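Local atomic coordinates of pantothenate kinase (PDB entry 3TQC), a protein that catalyses the ATP-dependent phosphorylation of pantothenate to 4'-phosphopantothenate, the first step of coenzyme A biosynthesis from pantothenate. Residues Glu54-Leu65 / Leu303-Ile313; Leu145-Glu153 / Ile285-Asn293. One frame throughout, in Å; residues are numbered along the deposited sequence.

Interaction 1: Glu54-Leu65 / Leu303-Ile313; sequences EVTEIYLPLSRL and LILEKAADHSI. With ADP (adenosine-5'-diphosphate), chain D.
Beside the adenine end of the ADP pocket, Glu-54 of helix 52-84 meets Ser-312 and Ile-313, where the chain turns from strand 303-307 into strand 313-319 of the central sheet of this P-loop kinase. Glu-54 OE2 accepts the backbone N of Ile-313 at 2.8 Å, on its syn side and 20° out of the carboxylate plane. CG anti to the backbone N (chi1 -176°) and a bend at chi2 bring it to the loop. A carboxylate suits this buried place because both oxygens are used, OE1 by a salt bridge to Arg-21 and OE2 also by a water. That water donates to OE2 and to His-311 O, accepts from Tyr-59 OH at 2.7 Å and, weakly, from ADP N6, so the helix meets the adenine amino group through this water.

His-311 lays its ring over the base, with ADP C4 above one face, and stacks also with Trp-243. Lys-307 NZ, which also bonds to Val-103 O, donates to His-311 ND1 in the ring plane at 2.9 Å, favouring this rotation of the ring. The loop is a type I turn, Ala-308 to His-311, with an added Asx turn in which Asp-310 OD1 takes the N of Ser-312.

Away from the nucleotide, branched side chains pack the helix on the sheet, the helix running antiparallel to strand 303-307. Ile-58 CG2 lies 3.7 Å from Ile-313 CG1 and covers a face of the Tyr-59 ring. Leu-62 forks: its CD2 meets Leu-305 CD1 tip to tip at 3.9 Å, and its CD1 lies 3.5 Å from Leu-303 CD1.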
loop_
_atom_site.group_PDB
_atom_site.type_symbol
_atom_site.label_atom_id
_atom_site.label_comp_id
_atom_site.label_asym_id
_atom_site.label_seq_id
_atom_site.Cartn_x
_atom_site.Cartn_y
_atom_site.Cartn_z
ATOM N N GLU B 54 -19.813 11.087 21.565
ATOM C CA GLU B 54 -18.638 10.673 20.808
ATOM C C GLU B 54 -19.031 10.051 19.471
ATOM O O GLU B 54 -18.389 10.321 18.454
ATOM C CB GLU B 54 -17.799 9.695 21.649
ATOM C CG GLU B 54 -16.497 9.243 21.033
ATOM C CD GLU B 54 -15.389 10.296 21.045
ATOM O OE1 GLU B 54 -15.587 11.405 21.556
ATOM O OE2 GLU B 54 -14.312 9.993 20.507
ATOM N N VAL B 55 -20.087 9.237 19.471
ATOM C CA VAL B 55 -20.610 8.661 18.236
ATOM C C VAL B 55 -21.100 9.754 17.306
ATOM O O VAL B 55 -20.808 9.733 16.103
ATOM C CB VAL B 55 -21.816 7.724 18.478
ATOM C CG1 VAL B 55 -22.426 7.315 17.144
ATOM C CG2 VAL B 55 -21.415 6.500 19.268
ATOM N N THR B 56 -21.859 10.703 17.848
ATOM C CA THR B 56 -22.426 11.746 17.029
ATOM C C THR B 56 -21.335 12.664 16.466
ATOM O O THR B 56 -21.369 13.011 15.295
ATOM C CB THR B 56 -23.461 12.596 17.786
ATOM O OG1 THR B 56 -24.496 11.751 18.300
ATOM C CG2 THR B 56 -24.080 13.622 16.852
ATOM N N GLU B 57 -20.373 13.038 17.306
ATOM C CA GLU B 57 -19.418 14.080 16.966
ATOM C C GLU B 57 -18.242 13.530 16.168
ATOM O O GLU B 57 -17.747 14.213 15.291
ATOM C CB GLU B 57 -18.918 14.811 18.223
ATOM C CG GLU B 57 -19.933 15.770 18.863
ATOM C CD GLU B 57 -19.402 16.424 20.153
ATOM O OE1 GLU B 57 -18.205 16.228 20.478
ATOM O OE2 GLU B 57 -20.171 17.126 20.842
ATOM N N ILE B 58 -17.819 12.302 16.439
ATOM C CA ILE B 58 -16.650 11.737 15.767
ATOM C C ILE B 58 -17.010 10.661 14.751
ATOM O O ILE B 58 -16.717 10.801 13.569
ATOM C CB ILE B 58 -15.652 11.149 16.775
ATOM C CG1 ILE B 58 -15.223 12.203 17.803
ATOM C CG2 ILE B 58 -14.424 10.630 16.054
ATOM C CD1 ILE B 58 -14.348 13.288 17.216
ATOM N N TYR B 59 -17.662 9.592 15.198
ATOM C CA TYR B 59 -17.845 8.406 14.346
ATOM C C TYR B 59 -18.849 8.566 13.221
ATOM O O TYR B 59 -18.654 8.024 12.132
ATOM C CB TYR B 59 -18.135 7.174 15.212
ATOM C CG TYR B 59 -16.936 6.916 16.084
ATOM C CD1 TYR B 59 -15.793 6.369 15.543
ATOM C CD2 TYR B 59 -16.914 7.306 17.421
ATOM C CE1 TYR B 59 -14.668 6.169 16.306
ATOM C CE2 TYR B 59 -15.792 7.104 18.192
ATOM C CZ TYR B 59 -14.669 6.534 17.622
ATOM O OH TYR B 59 -13.541 6.327 18.367
ATOM N N LEU B 60 -19.903 9.333 13.461
ATOM C CA LEU B 60 -20.851 9.625 12.407
ATOM C C LEU B 60 -20.180 10.397 11.261
ATOM O O LEU B 60 -20.212 9.946 10.129
ATOM C CB LEU B 60 -22.076 10.349 12.945
ATOM C CG LEU B 60 -23.132 10.707 11.893
ATOM C CD1 LEU B 60 -23.447 9.500 11.014
ATOM C CD2 LEU B 60 -24.392 11.234 12.566
ATOM N N PRO B 61 -19.545 11.545 11.552
ATOM C CA PRO B 61 -18.863 12.215 10.433
ATOM C C PRO B 61 -17.692 11.406 9.854
ATOM O O PRO B 61 -17.413 11.502 8.655
ATOM C CB PRO B 61 -18.373 13.542 11.033
ATOM C CG PRO B 61 -18.563 13.427 12.510
ATOM C CD PRO B 61 -19.610 12.385 12.757
ATOM N N LEU B 62 -17.017 10.622 10.696
ATOM C CA LEU B 62 -15.975 9.738 10.204
ATOM C C LEU B 62 -16.592 8.789 9.193
ATOM O O LEU B 62 -16.040 8.592 8.122
ATOM C CB LEU B 62 -15.290 8.968 11.342
ATOM C CG LEU B 62 -14.286 7.895 10.911
ATOM C CD1 LEU B 62 -13.305 8.445 9.882
ATOM C CD2 LEU B 62 -13.533 7.281 12.109
ATOM N N SER B 63 -17.752 8.229 9.522
ATOM C CA SER B 63 -18.405 7.318 8.597
ATOM C C SER B 63 -18.784 8.021 7.296
ATOM O O SER B 63 -18.634 7.437 6.225
ATOM C CB SER B 63 -19.615 6.628 9.225
ATOM O OG SER B 63 -20.722 7.503 9.331
ATOM N N ARG B 64 -19.244 9.265 7.380
ATOM C CA ARG B 64 -19.550 10.030 6.173
ATOM C C ARG B 64 -18.295 10.272 5.332
ATOM O O ARG B 64 -18.351 10.169 4.114
ATOM C CB ARG B 64 -20.225 11.361 6.514
ATOM C CG ARG B 64 -20.579 12.249 5.296
ATOM C CD ARG B 64 -21.701 11.656 4.484
ATOM N NE ARG B 64 -21.924 12.328 3.204
ATOM C CZ ARG B 64 -21.335 12.016 2.049
ATOM N NH1 ARG B 64 -20.419 11.061 1.965
ATOM N NH2 ARG B 64 -21.659 12.688 0.962
ATOM N N LEU B 65 -17.171 10.588 5.972
ATOM C CA LEU B 65 -15.919 10.790 5.240
ATOM C C LEU B 65 -15.596 9.512 4.492
ATOM O O LEU B 65 -15.373 9.526 3.300
ATOM C CB LEU B 65 -14.767 11.173 6.177
ATOM C CG LEU B 65 -13.364 11.256 5.534
ATOM C CD1 LEU B 65 -13.255 12.455 4.622
ATOM C CD2 LEU B 65 -12.268 11.296 6.572
ATOM N N LEU B 303 -5.555 7.234 7.933
ATOM C CA LEU B 303 -6.215 8.013 8.954
ATOM C C LEU B 303 -5.739 7.540 10.319
ATOM O O LEU B 303 -5.709 6.344 10.597
ATOM C CB LEU B 303 -7.723 7.826 8.819
ATOM C CG LEU B 303 -8.656 8.724 9.617
ATOM C CD1 LEU B 303 -9.967 8.865 8.856
ATOM C CD2 LEU B 303 -8.904 8.150 10.987
ATOM N N ILE B 304 -5.332 8.470 11.162
ATOM C CA ILE B 304 -4.969 8.109 12.516
ATOM C C ILE B 304 -5.919 8.802 13.456
ATOM O O ILE B 304 -6.093 10.008 13.384
ATOM C CB ILE B 304 -3.518 8.469 12.827
ATOM C CG1 ILE B 304 -2.586 7.709 11.873
ATOM C CG2 ILE B 304 -3.179 8.137 14.276
ATOM C CD1 ILE B 304 -1.207 8.295 11.798
ATOM N N LEU B 305 -6.568 8.014 14.300
ATOM C CA LEU B 305 -7.432 8.538 15.336
ATOM C C LEU B 305 -6.620 8.475 16.597
ATOM O O LEU B 305 -6.138 7.411 16.974
ATOM C CB LEU B 305 -8.674 7.682 15.508
ATOM C CG LEU B 305 -9.614 7.547 14.332
ATOM C CD1 LEU B 305 -10.707 6.529 14.686
ATOM C CD2 LEU B 305 -10.208 8.886 14.007
ATOM N N GLU B 306 -6.446 9.620 17.230
ATOM C CA GLU B 306 -5.640 9.723 18.427
ATOM C C GLU B 306 -6.579 9.936 19.621
ATOM O O GLU B 306 -7.323 10.905 19.671
ATOM C CB GLU B 306 -4.628 10.871 18.275
ATOM C CG GLU B 306 -3.605 10.958 19.393
ATOM C CD GLU B 306 -2.616 12.105 19.214
ATOM O OE1 GLU B 306 -1.860 12.112 18.216
ATOM O OE2 GLU B 306 -2.591 12.999 20.078
ATOM N N LYS B 307 -6.537 9.005 20.567
ATOM C CA LYS B 307 -7.428 9.003 21.714
ATOM C C LYS B 307 -6.782 9.620 22.941
ATOM O O LYS B 307 -5.606 9.405 23.196
ATOM C CB LYS B 307 -7.867 7.563 22.027
ATOM C CG LYS B 307 -8.877 7.022 21.030
ATOM C CD LYS B 307 -9.064 5.530 21.144
ATOM C CE LYS B 307 -9.979 5.128 22.253
ATOM N NZ LYS B 307 -10.320 3.684 22.144
ATOM N N ALA B 308 -7.556 10.403 23.692
ATOM C CA ALA B 308 -7.180 10.796 25.052
ATOM C C ALA B 308 -7.508 9.647 26.005
ATOM O O ALA B 308 -8.154 8.682 25.609
ATOM C CB ALA B 308 -7.919 12.055 25.464
ATOM N N ALA B 309 -7.071 9.753 27.256
ATOM C CA ALA B 309 -7.215 8.676 28.257
ATOM C C ALA B 309 -8.667 8.268 28.534
ATOM O O ALA B 309 -8.929 7.152 28.992
ATOM C CB ALA B 309 -6.516 9.069 29.579
ATOM N N ASP B 310 -9.610 9.169 28.279
ATOM C CA ASP B 310 -11.021 8.851 28.451
ATOM C C ASP B 310 -11.634 8.232 27.186
ATOM O O ASP B 310 -12.837 8.082 27.114
ATOM C CB ASP B 310 -11.793 10.107 28.870
ATOM C CG ASP B 310 -11.829 11.171 27.769
ATOM O OD1 ASP B 310 -11.319 10.889 26.663
ATOM O OD2 ASP B 310 -12.367 12.274 28.014
ATOM N N HIS B 311 -10.793 7.894 26.208
ATOM C CA HIS B 311 -11.191 7.330 24.907
ATOM C C HIS B 311 -11.672 8.329 23.851
ATOM O O HIS B 311 -11.821 7.963 22.678
ATOM C CB HIS B 311 -12.246 6.230 25.045
ATOM C CG HIS B 311 -11.724 4.972 25.648
ATOM N ND1 HIS B 311 -11.193 3.959 24.887
ATOM C CD2 HIS B 311 -11.672 4.551 26.935
ATOM C CE1 HIS B 311 -10.830 2.968 25.680
ATOM N NE2 HIS B 311 -11.107 3.302 26.928
ATOM N N SER B 312 -11.913 9.569 24.247
ATOM C CA SER B 312 -12.404 10.561 23.315
ATOM C C SER B 312 -11.323 10.840 22.277
ATOM O O SER B 312 -10.133 10.826 22.590
ATOM C CB SER B 312 -12.858 11.831 24.053
ATOM O OG SER B 312 -11.788 12.450 24.732
ATOM N N ILE B 313 -11.733 11.017 21.025
ATOM C CA ILE B 313 -10.802 11.341 19.975
ATOM C C ILE B 313 -10.417 12.797 20.130
ATOM O O ILE B 313 -11.285 13.658 20.187
ATOM C CB ILE B 313 -11.393 11.097 18.581
ATOM C CG1 ILE B 313 -11.731 9.621 18.399
ATOM C CG2 ILE B 313 -10.400 11.522 17.484
ATOM C CD1 ILE B 313 -10.583 8.706 18.709
HETATM P PB ADP D . -9.204 -3.794 20.851
HETATM O O1B ADP D . -10.292 -4.328 19.973
HETATM O O2B ADP D . -8.251 -2.877 20.129
HETATM O O3B ADP D . -8.489 -4.829 21.690
HETATM P PA ADP D . -11.465 -2.906 22.314
HETATM O O1A ADP D . -12.192 -2.355 21.110
HETATM O O2A ADP D . -11.822 -4.237 22.894
HETATM O O3A ADP D . -9.892 -2.901 21.993
HETATM O "O5'" ADP D . -11.570 -1.849 23.488
HETATM C "C5'" ADP D . -10.643 -1.850 24.560
HETATM C "C4'" ADP D . -11.340 -1.387 25.831
HETATM O "O4'" ADP D . -11.623 0.007 25.756
HETATM C "C3'" ADP D . -12.678 -2.068 26.030
HETATM O "O3'" ADP D . -12.867 -2.280 27.430
HETATM C "C2'" ADP D . -13.702 -1.109 25.477
HETATM O "O2'" ADP D . -14.924 -1.185 26.191
HETATM C "C1'" ADP D . -13.037 0.235 25.684
HETATM N N9 ADP D . -13.287 1.209 24.602
HETATM C C8 ADP D . -12.887 1.079 23.330
HETATM N N7 ADP D . -13.249 2.158 22.600
HETATM C C5 ADP D . -13.890 2.986 23.429
HETATM C C6 ADP D . -14.511 4.299 23.272
HETATM N N6 ADP D . -14.501 4.888 22.051
HETATM N N1 ADP D . -15.070 4.846 24.366
HETATM C C2 ADP D . -15.075 4.233 25.571
HETATM N N3 ADP D . -14.512 3.023 25.775
HETATM C C4 ADP D . -13.914 2.371 24.747
HETATM O O HOH W 1 -13.685 7.624 20.742
#

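Interaction 2: Leu145-Glu153 / Ile285-Asn293; sequences LMKRKGFPE and INKVNLMEN
Ile-285 opens the helical side by setting CG1 3.5 Å from Lys-147 O, while its CG2 lies at the edge of the Phe-151 ring. Its backbone O also faces that edge, 3.4 Å from Phe-151 CZ. One turn on, Val-288, a short branched side chain, brings CG1 to the same rim, 4.0 Å from Phe-151 CE1. Asn-289 CB sits over one ring face, 3.9 Å from the centroid in a CH-pi contact, and the amide stacks on the ring with planes 15° apart; CG anti to the backbone N (chi1 -164°) carries ND2 past the ring to a weak hydrogen bond with Gly-150 O.

Here helix 271-294 of the kinase packs on the loop between helices 137-142 and 157-168, in whose type II turn, Arg-148 to Phe-151, Gly-150 has a positive phi that would press a CB on Lys-149 O. The opposite face of Phe-151 carries the Arg-148 guanidinium, oriented by NE and NH2, both bonded to Glu-153 OE2 in a salt bridge. A water donates to Glu-292 OE1 at 2.8 Å and accepts from Arg-148 NH1. Asn-293 turns its amide 75° to the ring and lays CG 3.6 Å from Pro-152 CD.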
loop_
_atom_site.group_PDB
_atom_site.type_symbol
_atom_site.label_atom_id
_atom_site.label_comp_id
_atom_site.label_asym_id
_atom_site.label_seq_id
_atom_site.Cartn_x
_atom_site.Cartn_y
_atom_site.Cartn_z
ATOM N N LEU B 145 5.174 -20.483 21.200
ATOM C CA LEU B 145 4.734 -19.132 20.891
ATOM C C LEU B 145 3.525 -18.650 21.711
ATOM O O LEU B 145 2.949 -17.601 21.388
ATOM C CB LEU B 145 4.417 -19.022 19.396
ATOM C CG LEU B 145 5.595 -19.221 18.430
ATOM C CD1 LEU B 145 5.111 -19.155 16.976
ATOM C CD2 LEU B 145 6.730 -18.213 18.684
ATOM N N MET B 146 3.160 -19.365 22.775
ATOM C CA MET B 146 2.024 -18.937 23.608
ATOM C C MET B 146 2.258 -17.604 24.344
ATOM O O MET B 146 1.301 -16.982 24.806
ATOM C CB MET B 146 1.623 -20.013 24.621
ATOM C CG MET B 146 0.703 -21.101 24.066
ATOM S SD MET B 146 -0.954 -20.555 23.561
ATOM C CE MET B 146 -1.671 -20.110 25.138
ATOM N N LYS B 147 3.511 -17.170 24.451
ATOM C CA LYS B 147 3.819 -15.865 25.047
ATOM C C LYS B 147 3.891 -14.787 23.959
ATOM O O LYS B 147 4.168 -13.622 24.247
ATOM C CB LYS B 147 5.140 -15.946 25.841
ATOM C CG LYS B 147 5.037 -15.530 27.329
ATOM C CD LYS B 147 4.074 -16.418 28.136
ATOM C CE LYS B 147 3.636 -15.767 29.483
ATOM N NZ LYS B 147 4.747 -15.236 30.362
ATOM N N ARG B 148 3.608 -15.175 22.719
ATOM C CA ARG B 148 3.782 -14.317 21.560
ATOM C C ARG B 148 2.483 -14.220 20.735
ATOM O O ARG B 148 2.509 -13.977 19.537
ATOM C CB ARG B 148 4.913 -14.881 20.704
ATOM C CG ARG B 148 6.241 -15.069 21.458
ATOM C CD ARG B 148 7.044 -13.773 21.564
ATOM N NE ARG B 148 7.544 -13.338 20.257
ATOM C CZ ARG B 148 8.477 -12.403 20.068
ATOM N NH1 ARG B 148 9.049 -11.780 21.102
ATOM N NH2 ARG B 148 8.851 -12.100 18.830
ATOM N N LYS B 149 1.349 -14.407 21.394
ATOM C CA LYS B 149 0.061 -14.359 20.738
ATOM C C LYS B 149 -0.137 -12.918 20.332
ATOM O O LYS B 149 0.048 -12.031 21.144
ATOM C CB LYS B 149 -1.033 -14.800 21.710
ATOM C CG LYS B 149 -2.127 -15.658 21.105
ATOM C CD LYS B 149 -2.961 -16.289 22.207
ATOM C CE LYS B 149 -3.930 -17.311 21.673
ATOM N NZ LYS B 149 -4.905 -17.765 22.700
ATOM N N GLY B 150 -0.452 -12.681 19.061
ATOM C CA GLY B 150 -0.582 -11.330 18.542
ATOM C C GLY B 150 0.657 -10.840 17.803
ATOM O O GLY B 150 0.580 -9.890 17.023
ATOM N N PHE B 151 1.799 -11.473 18.065
ATOM C CA PHE B 151 3.021 -11.193 17.322
ATOM C C PHE B 151 2.881 -11.831 15.940
ATOM O O PHE B 151 2.077 -12.739 15.756
ATOM C CB PHE B 151 4.255 -11.748 18.050
ATOM C CG PHE B 151 4.657 -10.955 19.270
ATOM C CD1 PHE B 151 5.833 -10.216 19.271
ATOM C CD2 PHE B 151 3.873 -10.961 20.419
ATOM C CE1 PHE B 151 6.210 -9.488 20.386
ATOM C CE2 PHE B 151 4.253 -10.241 21.537
ATOM C CZ PHE B 151 5.417 -9.499 21.519
ATOM N N PRO B 152 3.648 -11.359 14.956
ATOM C CA PRO B 152 3.378 -11.839 13.572
ATOM C C PRO B 152 3.467 -13.360 13.419
ATOM O O PRO B 152 2.697 -13.940 12.665
ATOM C CB PRO B 152 4.470 -11.173 12.730
ATOM C CG PRO B 152 4.971 -10.001 13.590
ATOM C CD PRO B 152 4.725 -10.356 15.028
ATOM N N GLU B 153 4.381 -13.989 14.151
ATOM C CA GLU B 153 4.620 -15.422 14.011
ATOM C C GLU B 153 3.471 -16.272 14.566
ATOM O O GLU B 153 3.460 -17.485 14.391
ATOM C CB GLU B 153 5.967 -15.823 14.638
ATOM C CG GLU B 153 6.122 -15.543 16.148
ATOM C CD GLU B 153 6.725 -14.172 16.479
ATOM O OE1 GLU B 153 6.688 -13.262 15.617
ATOM O OE2 GLU B 153 7.234 -14.004 17.613
ATOM N N ILE B 285 4.407 -8.722 27.066
ATOM C CA ILE B 285 3.826 -9.240 25.852
ATOM C C ILE B 285 3.239 -8.113 24.988
ATOM O O ILE B 285 3.839 -7.721 23.989
ATOM C CB ILE B 285 2.772 -10.308 26.155
ATOM C CG1 ILE B 285 3.416 -11.473 26.925
ATOM C CG2 ILE B 285 2.125 -10.797 24.853
ATOM C CD1 ILE B 285 2.429 -12.558 27.298
ATOM N N ASN B 286 2.084 -7.585 25.370
ATOM C CA ASN B 286 1.365 -6.666 24.489
ATOM C C ASN B 286 2.116 -5.377 24.136
ATOM O O ASN B 286 2.088 -4.946 22.981
ATOM C CB ASN B 286 -0.017 -6.348 25.059
ATOM C CG ASN B 286 -0.914 -7.574 25.103
ATOM O OD1 ASN B 286 -0.984 -8.338 24.142
ATOM N ND2 ASN B 286 -1.592 -7.772 26.216
ATOM N N LYS B 287 2.803 -4.785 25.107
ATOM C CA LYS B 287 3.539 -3.559 24.868
ATOM C C LYS B 287 4.765 -3.760 23.981
ATOM O O LYS B 287 5.154 -2.854 23.246
ATOM C CB LYS B 287 3.971 -2.896 26.177
ATOM C CG LYS B 287 4.685 -1.561 25.936
ATOM C CD LYS B 287 4.561 -0.613 27.115
ATOM C CE LYS B 287 5.747 -0.663 28.010
ATOM N NZ LYS B 287 6.921 -0.094 27.318
ATOM N N VAL B 288 5.381 -4.930 24.075
ATOM C CA VAL B 288 6.497 -5.264 23.223
ATOM C C VAL B 288 5.968 -5.430 21.804
ATOM O O VAL B 288 6.600 -4.995 20.854
ATOM C CB VAL B 288 7.212 -6.551 23.700
ATOM C CG1 VAL B 288 8.271 -7.001 22.689
ATOM C CG2 VAL B 288 7.832 -6.324 25.068
ATOM N N ASN B 289 4.801 -6.042 21.677
ATOM C CA ASN B 289 4.156 -6.200 20.393
ATOM C C ASN B 289 3.868 -4.824 19.797
ATOM O O ASN B 289 4.217 -4.539 18.650
ATOM C CB ASN B 289 2.857 -7.005 20.547
ATOM C CG ASN B 289 2.328 -7.534 19.230
ATOM O OD1 ASN B 289 3.043 -7.574 18.231
ATOM N ND2 ASN B 289 1.066 -7.952 19.226
ATOM N N LEU B 290 3.251 -3.965 20.597
ATOM C CA LEU B 290 2.995 -2.597 20.176
ATOM C C LEU B 290 4.275 -1.932 19.681
ATOM O O LEU B 290 4.312 -1.405 18.571
ATOM C CB LEU B 290 2.382 -1.805 21.319
ATOM C CG LEU B 290 2.173 -0.309 21.150
ATOM C CD1 LEU B 290 1.260 -0.011 19.979
ATOM C CD2 LEU B 290 1.596 0.219 22.441
ATOM N N MET B 291 5.336 -1.990 20.478
ATOM C CA MET B 291 6.556 -1.257 20.152
ATOM C C MET B 291 7.294 -1.862 18.966
ATOM O O MET B 291 7.897 -1.129 18.188
ATOM C CB MET B 291 7.497 -1.152 21.359
ATOM C CG MET B 291 6.966 -0.320 22.564
ATOM S SD MET B 291 6.137 1.254 22.149
ATOM C CE MET B 291 7.548 2.341 21.887
ATOM N N GLU B 292 7.222 -3.184 18.817
ATOM C CA GLU B 292 8.017 -3.894 17.808
ATOM C C GLU B 292 7.291 -4.120 16.483
ATOM O O GLU B 292 7.917 -4.124 15.427
ATOM C CB GLU B 292 8.503 -5.247 18.346
ATOM C CG GLU B 292 9.479 -5.153 19.507
ATOM C CD GLU B 292 10.129 -6.495 19.851
ATOM O OE1 GLU B 292 9.592 -7.573 19.500
ATOM O OE2 GLU B 292 11.193 -6.474 20.478
ATOM N N ASN B 293 5.983 -4.326 16.532
ATOM C CA ASN B 293 5.250 -4.783 15.346
ATOM C C ASN B 293 4.046 -3.959 14.902
ATOM O O ASN B 293 3.561 -4.134 13.789
ATOM C CB ASN B 293 4.788 -6.218 15.574
ATOM C CG ASN B 293 5.902 -7.105 16.054
ATOM O OD1 ASN B 293 5.826 -7.669 17.142
ATOM N ND2 ASN B 293 6.952 -7.222 15.258
HETATM O O HOH W 2 11.266 -9.468 20.582
#

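Interaction 2 is nested within the chain loop that interaction 1 closes, and helix 271-294 of the former is the element before strand 303-307 of the latter, joined to it by a short connection. Their centres are 27 Å apart and their nearest atoms about 11 Å, so they do not touch. The nucleotide relates them: interaction 1 contributes Lys-307 and His-311 to the ADP pocket at the adenine, whereas the side chain of Asn-289 in interaction 2 remains about 10 Å from ADP and about 5 Å from that of Val-101, a predicted ATP-binding residue. Both also meet the second subunit, Leu-65 packing on its Leu-84 and Glu-292 O bonding to its Arg-213.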